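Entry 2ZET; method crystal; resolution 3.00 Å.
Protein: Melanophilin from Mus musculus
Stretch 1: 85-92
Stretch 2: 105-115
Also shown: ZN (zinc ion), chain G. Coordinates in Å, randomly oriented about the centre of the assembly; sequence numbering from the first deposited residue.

Stretch 1, residues 85-92: RRQCLECS
Stretch 2, residues 105-115: EEQGWLCDPCH

Small zinc-binding domains often let a metal do the work of a hydrophobic core, and melanophilin offers a compact example. Four thiolates, two from each stretch, surround one zinc ion: Cys-88 SG lies 2.5 Å from ZN, Cys-91 SG 2.3 Å, Cys-111 SG 2.4 Å and Cys-114 SG 2.4 Å. Their chi1 rotamers are t, p, p and m respectively.

Backbone amides steady this cluster. The chain is extended at 86-87 and 110-111, then enters a helix at Asp-112; Cys-88 and Leu-110 are in register, their CA atoms 4.4 Å apart. Leu-89 N donates to Trp-109 O (2.9 Å, nearly linear). Cys-88 SG accepts from Cys-111 N at 3.1 Å and from Glu-90 N at 3.4 Å, bonds that temper thiolate charge. Cys-111 SG caps the helix by accepting from Cys-114 N at 3.5 Å, while His-115 N reaches Cys-111 O at 2.9 Å.

Beyond the metal, Arg-86 (m, t, t) lays its guanidinium over the Trp-109 ring (chi1 m, chi2 79°), CZ 3.5 Å from the six-membered centroid, a cation-pi contact. Leu-89 (m, t) brings CD1 within 3.7 Å of Gly-108 CA; a CB on Gly-108 would clash with that methyl. Leu-110 (m, t) sets CD2 3.9 Å from Glu-90 CB.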

# COMPACT_ATOMS: atom_id res chain seq x y z
N ARG B 85 -32.09 13.94 -7.48
CA ARG B 85 -31.29 13.98 -8.70
C ARG B 85 -29.94 14.71 -8.54
O ARG B 85 -29.86 15.68 -7.79
CB ARG B 85 -32.15 14.65 -9.77
CG ARG B 85 -31.62 14.65 -11.17
CD ARG B 85 -32.73 15.05 -12.12
NE ARG B 85 -32.47 16.32 -12.79
CZ ARG B 85 -32.47 16.47 -14.11
NH1 ARG B 85 -32.73 15.43 -14.90
NH2 ARG B 85 -32.21 17.65 -14.65
N ARG B 86 -28.90 14.23 -9.23
CA ARG B 86 -27.55 14.83 -9.18
C ARG B 86 -26.83 14.75 -10.51
O ARG B 86 -27.06 13.82 -11.27
CB ARG B 86 -26.68 14.11 -8.15
CG ARG B 86 -27.24 14.18 -6.78
CD ARG B 86 -26.72 13.08 -5.93
NE ARG B 86 -27.25 13.20 -4.58
CZ ARG B 86 -26.72 12.59 -3.53
NH1 ARG B 86 -25.65 11.82 -3.69
NH2 ARG B 86 -27.25 12.75 -2.32
N GLN B 87 -25.95 15.70 -10.78
CA GLN B 87 -25.19 15.71 -12.03
C GLN B 87 -23.78 15.17 -11.80
O GLN B 87 -23.14 15.50 -10.80
CB GLN B 87 -25.06 17.13 -12.56
CG GLN B 87 -25.99 17.49 -13.68
CD GLN B 87 -25.26 18.15 -14.84
OE1 GLN B 87 -24.48 17.50 -15.53
NE2 GLN B 87 -25.50 19.45 -15.04
N CYS B 88 -23.29 14.34 -12.71
CA CYS B 88 -21.93 13.84 -12.52
C CYS B 88 -21.01 14.98 -12.93
O CYS B 88 -21.19 15.56 -14.00
CB CYS B 88 -21.63 12.62 -13.40
SG CYS B 88 -19.98 11.90 -13.09
N LEU B 89 -20.04 15.30 -12.09
CA LEU B 89 -19.12 16.38 -12.42
C LEU B 89 -18.25 16.01 -13.60
O LEU B 89 -17.60 16.88 -14.19
CB LEU B 89 -18.23 16.73 -11.23
CG LEU B 89 -18.94 17.45 -10.08
CD1 LEU B 89 -17.90 18.01 -9.10
CD2 LEU B 89 -19.81 18.59 -10.64
N GLU B 90 -18.27 14.73 -13.97
CA GLU B 90 -17.46 14.21 -15.06
C GLU B 90 -18.15 14.14 -16.41
O GLU B 90 -17.77 14.87 -17.34
CB GLU B 90 -16.95 12.81 -14.71
CG GLU B 90 -15.95 12.23 -15.71
CD GLU B 90 -14.71 13.09 -15.87
OE1 GLU B 90 -14.19 13.62 -14.86
OE2 GLU B 90 -14.23 13.24 -17.01
N CYS B 91 -19.14 13.26 -16.54
CA CYS B 91 -19.85 13.11 -17.81
C CYS B 91 -21.15 13.93 -17.84
O CYS B 91 -21.95 13.82 -18.77
CB CYS B 91 -20.16 11.64 -18.07
SG CYS B 91 -21.55 11.02 -17.13
N SER B 92 -21.32 14.76 -16.82
CA SER B 92 -22.48 15.64 -16.67
C SER B 92 -23.88 15.10 -16.98
O SER B 92 -24.72 15.83 -17.49
CB SER B 92 -22.25 16.94 -17.45
OG SER B 92 -21.92 16.70 -18.80
N GLU B 105 -11.93 15.43 -4.65
CA GLU B 105 -11.59 16.84 -4.53
C GLU B 105 -12.37 17.80 -5.43
O GLU B 105 -11.90 18.15 -6.50
CB GLU B 105 -10.09 17.01 -4.77
CG GLU B 105 -9.23 16.23 -3.76
CD GLU B 105 -8.02 15.54 -4.39
OE1 GLU B 105 -7.14 16.23 -4.95
OE2 GLU B 105 -7.95 14.29 -4.32
N GLU B 106 -13.55 18.22 -4.95
CA GLU B 106 -14.43 19.15 -5.66
C GLU B 106 -15.85 19.09 -5.13
O GLU B 106 -16.41 18.01 -4.95
CB GLU B 106 -14.47 18.85 -7.16
CG GLU B 106 -13.50 19.67 -7.97
CD GLU B 106 -13.48 19.25 -9.42
OE1 GLU B 106 -14.54 19.33 -10.07
OE2 GLU B 106 -12.40 18.86 -9.91
N GLN B 107 -16.44 20.25 -4.88
CA GLN B 107 -17.81 20.32 -4.38
C GLN B 107 -18.70 19.67 -5.45
O GLN B 107 -18.89 20.24 -6.52
CB GLN B 107 -18.23 21.79 -4.17
CG GLN B 107 -17.51 22.52 -3.02
CD GLN B 107 -17.67 24.05 -3.05
OE1 GLN B 107 -18.78 24.58 -3.11
NE2 GLN B 107 -16.55 24.77 -3.00
N GLY B 108 -19.21 18.48 -5.17
CA GLY B 108 -20.06 17.81 -6.15
C GLY B 108 -20.21 16.30 -6.02
O GLY B 108 -20.14 15.76 -4.92
N TRP B 109 -20.43 15.63 -7.15
CA TRP B 109 -20.59 14.17 -7.16
C TRP B 109 -20.09 13.52 -8.46
O TRP B 109 -19.67 14.20 -9.40
CB TRP B 109 -22.05 13.79 -6.97
CG TRP B 109 -22.76 14.56 -5.91
CD1 TRP B 109 -23.26 15.82 -6.00
CD2 TRP B 109 -23.07 14.10 -4.59
NE1 TRP B 109 -23.87 16.19 -4.82
CE2 TRP B 109 -23.77 15.15 -3.94
CE3 TRP B 109 -22.83 12.91 -3.88
CZ2 TRP B 109 -24.22 15.05 -2.62
CZ3 TRP B 109 -23.28 12.80 -2.57
CH2 TRP B 109 -23.97 13.87 -1.95
N LEU B 110 -20.15 12.18 -8.49
CA LEU B 110 -19.76 11.36 -9.64
C LEU B 110 -20.76 10.22 -9.80
O LEU B 110 -21.27 9.71 -8.80
CB LEU B 110 -18.37 10.75 -9.43
CG LEU B 110 -17.13 11.64 -9.51
CD1 LEU B 110 -15.90 10.76 -9.33
CD2 LEU B 110 -17.09 12.36 -10.85
N CYS B 111 -21.02 9.81 -11.04
CA CYS B 111 -21.96 8.71 -11.28
C CYS B 111 -21.26 7.38 -11.02
O CYS B 111 -20.08 7.24 -11.33
CB CYS B 111 -22.51 8.77 -12.71
SG CYS B 111 -21.30 8.67 -14.03
N ASP B 112 -21.99 6.41 -10.47
CA ASP B 112 -21.38 5.10 -10.16
C ASP B 112 -20.42 4.56 -11.22
O ASP B 112 -19.49 3.83 -10.89
CB ASP B 112 -22.46 4.06 -9.82
CG ASP B 112 -22.57 3.84 -8.31
OD1 ASP B 112 -21.53 3.55 -7.69
OD2 ASP B 112 -23.69 3.95 -7.73
N PRO B 113 -20.66 4.87 -12.49
CA PRO B 113 -19.72 4.36 -13.48
C PRO B 113 -18.44 5.19 -13.43
O PRO B 113 -17.35 4.65 -13.24
CB PRO B 113 -20.47 4.55 -14.79
CG PRO B 113 -21.86 4.31 -14.39
CD PRO B 113 -21.96 5.12 -13.12
N CYS B 114 -18.57 6.50 -13.57
CA CYS B 114 -17.42 7.40 -13.53
C CYS B 114 -16.56 7.18 -12.29
O CYS B 114 -15.35 7.39 -12.32
CB CYS B 114 -17.87 8.86 -13.60
SG CYS B 114 -18.38 9.46 -15.26
N HIS B 115 -17.20 6.77 -11.19
CA HIS B 115 -16.50 6.50 -9.95
C HIS B 115 -15.60 5.28 -10.11
O HIS B 115 -14.42 5.33 -9.79
CB HIS B 115 -17.48 6.26 -8.81
CG HIS B 115 -16.84 5.81 -7.53
ND1 HIS B 115 -16.91 4.51 -7.08
CD2 HIS B 115 -16.13 6.50 -6.60
CE1 HIS B 115 -16.27 4.42 -5.92
NE2 HIS B 115 -15.79 5.61 -5.61
ZN ZN G . -20.48 10.61 -15.19